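Local coordinates for G protein alpha subunit (Entamoeba histolytica, PDB 4FID) that binds GDP and, as the alpha subunit of a heterotrimeric G protein, probably hydrolyses GTP to relay signals from membrane receptors, at residues 271-284 with 300-312. Sequence-based numbering, arbitrary orientation.
Sequences QQLFTGKLQTEEMN and EKVYTNPTNATDG. With GDP (guanosine-5'-diphosphate), chain C.
Glu281 lies alongside Tyr303 and reaches Lys301 on one face of the parallel pair formed by edge strand 279-282 and its neighbour 301-307. With CG anti to the backbone N (chi1 178°) and the chain extended beyond it, Glu281 runs beside the phenol. Its CB lies 3.9 Å from Tyr303 CD2, CG keeps much the same spacing from that atom, and CD comes 3.7 Å from Tyr303 CE2. At the tip the carboxylate, turned 66° from the ring plane, divides its oxygens: OE1 sits at the ring edge, in plane, while OE2 makes a long salt bridge of 3.6 Å to NZ of Lys301. Lys301 CG lies over one face of the same ring, offset toward its rim.

Four backbone bonds hold the strands: Val302 N to Gln279 O, Glu281 N to Val302 O, Thr304 N to Glu281 O and, past the end of the shorter strand, Met283 N to Thr304 O. Beyond them, the amides of Asn284 and Asn305 are nearly perpendicular (88°). Asn305 ND2 donates to Asn284 OD1 at 3.1 Å from above the carbonyl plane, off the lone pairs, but poor order at Asn284 leaves this detail uncertain.

On the face bearing Val302 and Thr304, Leu278 CD1 packs on Val302 CG2 (3.8 Å), and Gln271 CG meets Thr304 CG2 (3.9 Å), crossing at about a right angle.

Strand 301-307 then enters the turn Asn308-Asp311, part of the guanine-binding TCAT loop of G-alpha subunits (here Thr307-Asn308-Ala309-Thr310), where Ala309 N gives a weak 2.7 Å bond to O6 of GDP. In this Ras-like sheet, 301-307 lies between 279-282 and 230-236; helix 312-332 packs on Tyr303 and Met283, while helix 263-275 touches Val302 and Thr304.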
loop_
_atom_site.group_PDB
_atom_site.type_symbol
_atom_site.label_atom_id
_atom_site.label_comp_id
_atom_site.label_asym_id
_atom_site.label_seq_id
_atom_site.Cartn_x
_atom_site.Cartn_y
_atom_site.Cartn_z
ATOM N N GLN A 271 14.097 -8.224 3.976
ATOM C CA GLN A 271 14.916 -7.086 3.602
ATOM C C GLN A 271 16.275 -7.538 3.039
ATOM O O GLN A 271 16.758 -7.015 2.036
ATOM C CB GLN A 271 15.099 -6.160 4.796
ATOM C CG GLN A 271 16.053 -5.009 4.561
ATOM C CD GLN A 271 17.387 -5.239 5.232
ATOM O OE1 GLN A 271 17.548 -4.953 6.424
ATOM N NE2 GLN A 271 18.354 -5.772 4.482
ATOM N N GLN A 272 16.894 -8.513 3.692
ATOM C CA GLN A 272 18.197 -8.975 3.255
ATOM C C GLN A 272 18.140 -9.674 1.905
ATOM O O GLN A 272 19.142 -9.704 1.201
ATOM C CB GLN A 272 18.850 -9.857 4.317
ATOM C CG GLN A 272 19.258 -9.081 5.541
ATOM C CD GLN A 272 19.534 -9.964 6.741
ATOM O OE1 GLN A 272 19.272 -11.164 6.705
ATOM N NE2 GLN A 272 20.084 -9.383 7.792
ATOM N N LEU A 273 16.974 -10.212 1.529
ATOM C CA LEU A 273 16.812 -10.777 0.172
ATOM C C LEU A 273 16.845 -9.723 -0.927
ATOM O O LEU A 273 17.264 -10.016 -2.025
ATOM C CB LEU A 273 15.523 -11.582 0.038
ATOM C CG LEU A 273 15.396 -12.836 0.901
ATOM C CD1 LEU A 273 14.034 -13.466 0.690
ATOM C CD2 LEU A 273 16.507 -13.814 0.590
ATOM N N PHE A 274 16.377 -8.509 -0.636
ATOM C CA PHE A 274 16.476 -7.379 -1.561
ATOM C C PHE A 274 17.889 -6.798 -1.639
ATOM O O PHE A 274 18.321 -6.357 -2.695
ATOM C CB PHE A 274 15.543 -6.237 -1.132
ATOM C CG PHE A 274 14.092 -6.486 -1.397
ATOM C CD1 PHE A 274 13.325 -7.220 -0.501
ATOM C CD2 PHE A 274 13.480 -5.961 -2.532
ATOM C CE1 PHE A 274 11.977 -7.447 -0.753
ATOM C CE2 PHE A 274 12.122 -6.185 -2.789
ATOM C CZ PHE A 274 11.374 -6.911 -1.910
ATOM N N THR A 275 18.599 -6.761 -0.520
ATOM C CA THR A 275 19.834 -5.984 -0.468
ATOM C C THR A 275 21.164 -6.761 -0.618
ATOM O O THR A 275 22.211 -6.152 -0.839
ATOM C CB THR A 275 19.860 -5.011 0.764
ATOM O OG1 THR A 275 19.823 -5.751 1.987
ATOM C CG2 THR A 275 18.672 -4.101 0.721
ATOM N N GLY A 276 21.123 -8.087 -0.519
ATOM C CA GLY A 276 22.315 -8.903 -0.715
ATOM C C GLY A 276 23.546 -8.382 0.017
ATOM O O GLY A 276 23.511 -8.156 1.227
ATOM N N LYS A 277 24.633 -8.173 -0.722
ATOM C CA LYS A 277 25.901 -7.701 -0.149
ATOM C C LYS A 277 26.019 -6.180 0.019
ATOM O O LYS A 277 27.036 -5.697 0.522
ATOM C CB LYS A 277 27.088 -8.154 -1.011
ATOM C CG LYS A 277 27.099 -9.613 -1.386
ATOM C CD LYS A 277 28.496 -10.055 -1.797
ATOM C CE LYS A 277 29.455 -10.057 -0.603
ATOM N NZ LYS A 277 30.856 -10.431 -0.967
ATOM N N LEU A 278 25.026 -5.416 -0.430
ATOM C CA LEU A 278 25.092 -3.958 -0.274
ATOM C C LEU A 278 25.233 -3.563 1.195
ATOM O O LEU A 278 24.724 -4.245 2.077
ATOM C CB LEU A 278 23.848 -3.290 -0.867
ATOM C CG LEU A 278 23.538 -3.572 -2.340
ATOM C CD1 LEU A 278 22.193 -2.933 -2.772
ATOM C CD2 LEU A 278 24.658 -3.077 -3.226
ATOM N N GLN A 279 25.917 -2.461 1.468
ATOM C CA GLN A 279 25.916 -1.920 2.825
ATOM C C GLN A 279 24.528 -1.341 3.072
ATOM O O GLN A 279 23.964 -0.691 2.191
ATOM C CB GLN A 279 26.991 -0.835 2.995
ATOM C CG GLN A 279 28.435 -1.356 3.035
ATOM C CD GLN A 279 29.463 -0.329 2.537
ATOM O OE1 GLN A 279 29.186 0.876 2.482
ATOM N NE2 GLN A 279 30.656 -0.809 2.171
ATOM N N THR A 280 23.963 -1.580 4.250
ATOM C CA THR A 280 22.624 -1.069 4.536
ATOM C C THR A 280 22.539 -0.429 5.905
ATOM O O THR A 280 23.365 -0.676 6.768
ATOM C CB THR A 280 21.518 -2.167 4.430
ATOM O OG1 THR A 280 21.816 -3.252 5.313
ATOM C CG2 THR A 280 21.392 -2.693 3.015
ATOM N N GLU A 281 21.515 0.384 6.098
ATOM C CA GLU A 281 21.334 1.088 7.349
ATOM C C GLU A 281 19.845 1.279 7.636
ATOM O O GLU A 281 19.120 1.855 6.832
ATOM C CB GLU A 281 22.040 2.441 7.276
ATOM C CG GLU A 281 21.886 3.309 8.513
ATOM C CD GLU A 281 22.864 4.466 8.513
ATOM O OE1 GLU A 281 22.512 5.554 9.028
ATOM O OE2 GLU A 281 23.987 4.284 7.982
ATOM N N GLU A 282 19.382 0.771 8.773
ATOM C CA GLU A 282 18.028 1.061 9.201
ATOM C C GLU A 282 17.984 2.459 9.786
ATOM O O GLU A 282 18.781 2.796 10.642
ATOM C CB GLU A 282 17.527 0.046 10.225
ATOM C CG GLU A 282 16.104 0.342 10.696
ATOM C CD GLU A 282 15.401 -0.889 11.235
ATOM O OE1 GLU A 282 15.999 -1.988 11.166
ATOM O OE2 GLU A 282 14.256 -0.762 11.725
HETATM N N MSE A 283 17.059 3.278 9.309
HETATM C CA MSE A 283 16.931 4.640 9.800
HETATM C C MSE A 283 16.369 4.651 11.220
HETATM O O MSE A 283 16.480 5.641 11.929
HETATM C CB MSE A 283 16.046 5.439 8.852
HETATM C CG MSE A 283 15.892 4.788 7.472
HETATM SE SE MSE A 283 14.884 5.878 6.176
HETATM C CE MSE A 283 16.026 7.420 6.294
ATOM N N ASN A 284 15.763 3.541 11.630
ATOM C CA ASN A 284 15.388 3.335 13.030
ATOM C C ASN A 284 16.585 2.815 13.838
ATOM O O ASN A 284 16.556 1.700 14.370
ATOM C CB ASN A 284 14.218 2.346 13.146
ATOM C CG ASN A 284 12.874 2.973 12.810
ATOM O OD1 ASN A 284 12.768 4.187 12.636
ATOM N ND2 ASN A 284 11.835 2.140 12.726
ATOM N N GLU A 300 28.302 1.711 -2.011
ATOM C CA GLU A 300 26.922 2.177 -2.052
ATOM C C GLU A 300 26.127 1.614 -0.867
ATOM O O GLU A 300 26.290 0.441 -0.479
ATOM C CB GLU A 300 26.255 1.816 -3.386
ATOM C CG GLU A 300 24.835 2.344 -3.526
ATOM C CD GLU A 300 24.776 3.841 -3.816
ATOM O OE1 GLU A 300 24.599 4.631 -2.860
ATOM O OE2 GLU A 300 24.897 4.224 -5.003
ATOM N N LYS A 301 25.276 2.468 -0.298
ATOM C CA LYS A 301 24.581 2.162 0.942
ATOM C C LYS A 301 23.082 2.386 0.776
ATOM O O LYS A 301 22.661 3.374 0.190
ATOM C CB LYS A 301 25.132 3.033 2.075
ATOM C CG LYS A 301 24.446 2.826 3.425
ATOM C CD LYS A 301 24.970 3.790 4.496
ATOM C CE LYS A 301 26.386 3.430 4.942
ATOM N NZ LYS A 301 26.915 4.400 5.939
ATOM N N VAL A 302 22.284 1.463 1.303
ATOM C CA VAL A 302 20.830 1.516 1.186
ATOM C C VAL A 302 20.188 1.715 2.564
ATOM O O VAL A 302 20.468 0.967 3.514
ATOM C CB VAL A 302 20.289 0.208 0.555
ATOM C CG1 VAL A 302 18.787 0.188 0.570
ATOM C CG2 VAL A 302 20.797 0.063 -0.853
ATOM N N TYR A 303 19.330 2.720 2.679
ATOM C CA TYR A 303 18.659 2.991 3.947
ATOM C C TYR A 303 17.282 2.321 3.966
ATOM O O TYR A 303 16.541 2.394 2.990
ATOM C CB TYR A 303 18.557 4.497 4.178
ATOM C CG TYR A 303 19.904 5.183 4.199
ATOM C CD1 TYR A 303 20.542 5.548 3.012
ATOM C CD2 TYR A 303 20.550 5.464 5.402
ATOM C CE1 TYR A 303 21.782 6.183 3.021
ATOM C CE2 TYR A 303 21.789 6.102 5.421
ATOM C CZ TYR A 303 22.399 6.454 4.230
ATOM O OH TYR A 303 23.625 7.071 4.241
ATOM N N THR A 304 16.956 1.643 5.063
ATOM C CA THR A 304 15.719 0.878 5.132
ATOM C C THR A 304 14.890 1.296 6.321
ATOM O O THR A 304 15.420 1.717 7.349
ATOM C CB THR A 304 15.957 -0.667 5.222
ATOM O OG1 THR A 304 16.663 -0.976 6.425
ATOM C CG2 THR A 304 16.745 -1.196 4.041
ATOM N N ASN A 305 13.575 1.171 6.176
ATOM C CA ASN A 305 12.680 1.347 7.307
ATOM C C ASN A 305 11.374 0.668 7.030
ATOM O O ASN A 305 10.848 0.748 5.927
ATOM C CB ASN A 305 12.446 2.824 7.599
ATOM C CG ASN A 305 12.356 3.119 9.100
ATOM O OD1 ASN A 305 11.321 2.920 9.719
ATOM N ND2 ASN A 305 13.444 3.613 9.674
ATOM N N PRO A 306 10.837 -0.027 8.031
ATOM C CA PRO A 306 9.504 -0.566 7.784
ATOM C C PRO A 306 8.484 0.556 7.944
ATOM O O PRO A 306 8.732 1.550 8.646
ATOM C CB PRO A 306 9.345 -1.640 8.874
ATOM C CG PRO A 306 10.579 -1.496 9.795
ATOM C CD PRO A 306 11.266 -0.223 9.425
ATOM N N THR A 307 7.354 0.410 7.268
ATOM C CA THR A 307 6.313 1.415 7.333
ATOM C C THR A 307 4.900 0.827 7.359
ATOM O O THR A 307 4.636 -0.332 6.938
ATOM C CB THR A 307 6.417 2.403 6.150
ATOM O OG1 THR A 307 5.980 1.765 4.947
ATOM C CG2 THR A 307 7.845 2.886 5.968
ATOM N N ASN A 308 3.996 1.647 7.882
ATOM C CA ASN A 308 2.574 1.389 7.812
ATOM C C ASN A 308 1.907 2.625 7.192
ATOM O O ASN A 308 1.542 3.580 7.881
ATOM C CB ASN A 308 2.014 1.007 9.189
ATOM C CG ASN A 308 0.490 0.866 9.190
ATOM O OD1 ASN A 308 -0.159 0.895 8.132
ATOM N ND2 ASN A 308 -0.092 0.716 10.388
ATOM N N ALA A 309 1.796 2.592 5.865
ATOM C CA ALA A 309 1.298 3.707 5.058
ATOM C C ALA A 309 -0.113 4.237 5.406
ATOM O O ALA A 309 -0.455 5.369 5.071
ATOM C CB ALA A 309 1.379 3.345 3.571
ATOM N N THR A 310 -0.940 3.427 6.049
ATOM C CA THR A 310 -2.274 3.878 6.424
ATOM C C THR A 310 -2.269 4.567 7.786
ATOM O O THR A 310 -3.323 4.905 8.311
ATOM C CB THR A 310 -3.274 2.718 6.466
ATOM O OG1 THR A 310 -2.826 1.749 7.415
ATOM C CG2 THR A 310 -3.381 2.073 5.104
ATOM N N ASP A 311 -1.075 4.785 8.333
ATOM C CA ASP A 311 -0.884 5.422 9.637
ATOM C C ASP A 311 -0.114 6.743 9.498
ATOM O O ASP A 311 1.121 6.751 9.436
ATOM C CB ASP A 311 -0.134 4.457 10.556
ATOM C CG ASP A 311 0.172 5.048 11.920
ATOM O OD1 ASP A 311 0.084 6.287 12.078
ATOM O OD2 ASP A 311 0.510 4.258 12.829
ATOM N N GLY A 312 -0.853 7.849 9.449
ATOM C CA GLY A 312 -0.293 9.158 9.162
ATOM C C GLY A 312 0.851 9.494 10.078
ATOM O O GLY A 312 1.896 9.985 9.651
HETATM P PB GDP C . 0.169 1.373 -5.745
HETATM O O1B GDP C . -0.701 2.408 -6.413
HETATM O O2B GDP C . 0.355 0.203 -6.684
HETATM O O3B GDP C . 1.502 2.019 -5.459
HETATM O O3A GDP C . -0.482 0.812 -4.362
HETATM P PA GDP C . -1.715 1.518 -3.566
HETATM O O1A GDP C . -1.256 2.739 -2.798
HETATM O O2A GDP C . -2.848 1.883 -4.509
HETATM O "O5'" GDP C . -2.233 0.360 -2.559
HETATM C "C5'" GDP C . -3.591 -0.088 -2.617
HETATM C "C4'" GDP C . -4.133 -0.520 -1.246
HETATM O "O4'" GDP C . -3.090 -0.838 -0.314
HETATM C "C3'" GDP C . -5.009 0.553 -0.596
HETATM O "O3'" GDP C . -6.308 0.001 -0.297
HETATM C "C2'" GDP C . -4.262 0.956 0.668
HETATM O "O2'" GDP C . -5.168 1.320 1.726
HETATM C "C1'" GDP C . -3.415 -0.285 0.965
HETATM N N9 GDP C . -2.200 0.013 1.780
HETATM C C8 GDP C . -1.085 0.680 1.407
HETATM N N7 GDP C . -0.186 0.747 2.428
HETATM C C5 GDP C . -0.724 0.110 3.484
HETATM C C6 GDP C . -0.329 -0.192 4.885
HETATM O O6 GDP C . 0.770 0.175 5.339
HETATM N N1 GDP C . -1.186 -0.867 5.659
HETATM C C2 GDP C . -2.380 -1.291 5.202
HETATM N N2 GDP C . -3.187 -1.981 6.039
HETATM N N3 GDP C . -2.813 -1.057 3.935
HETATM C C4 GDP C . -2.045 -0.375 3.051
#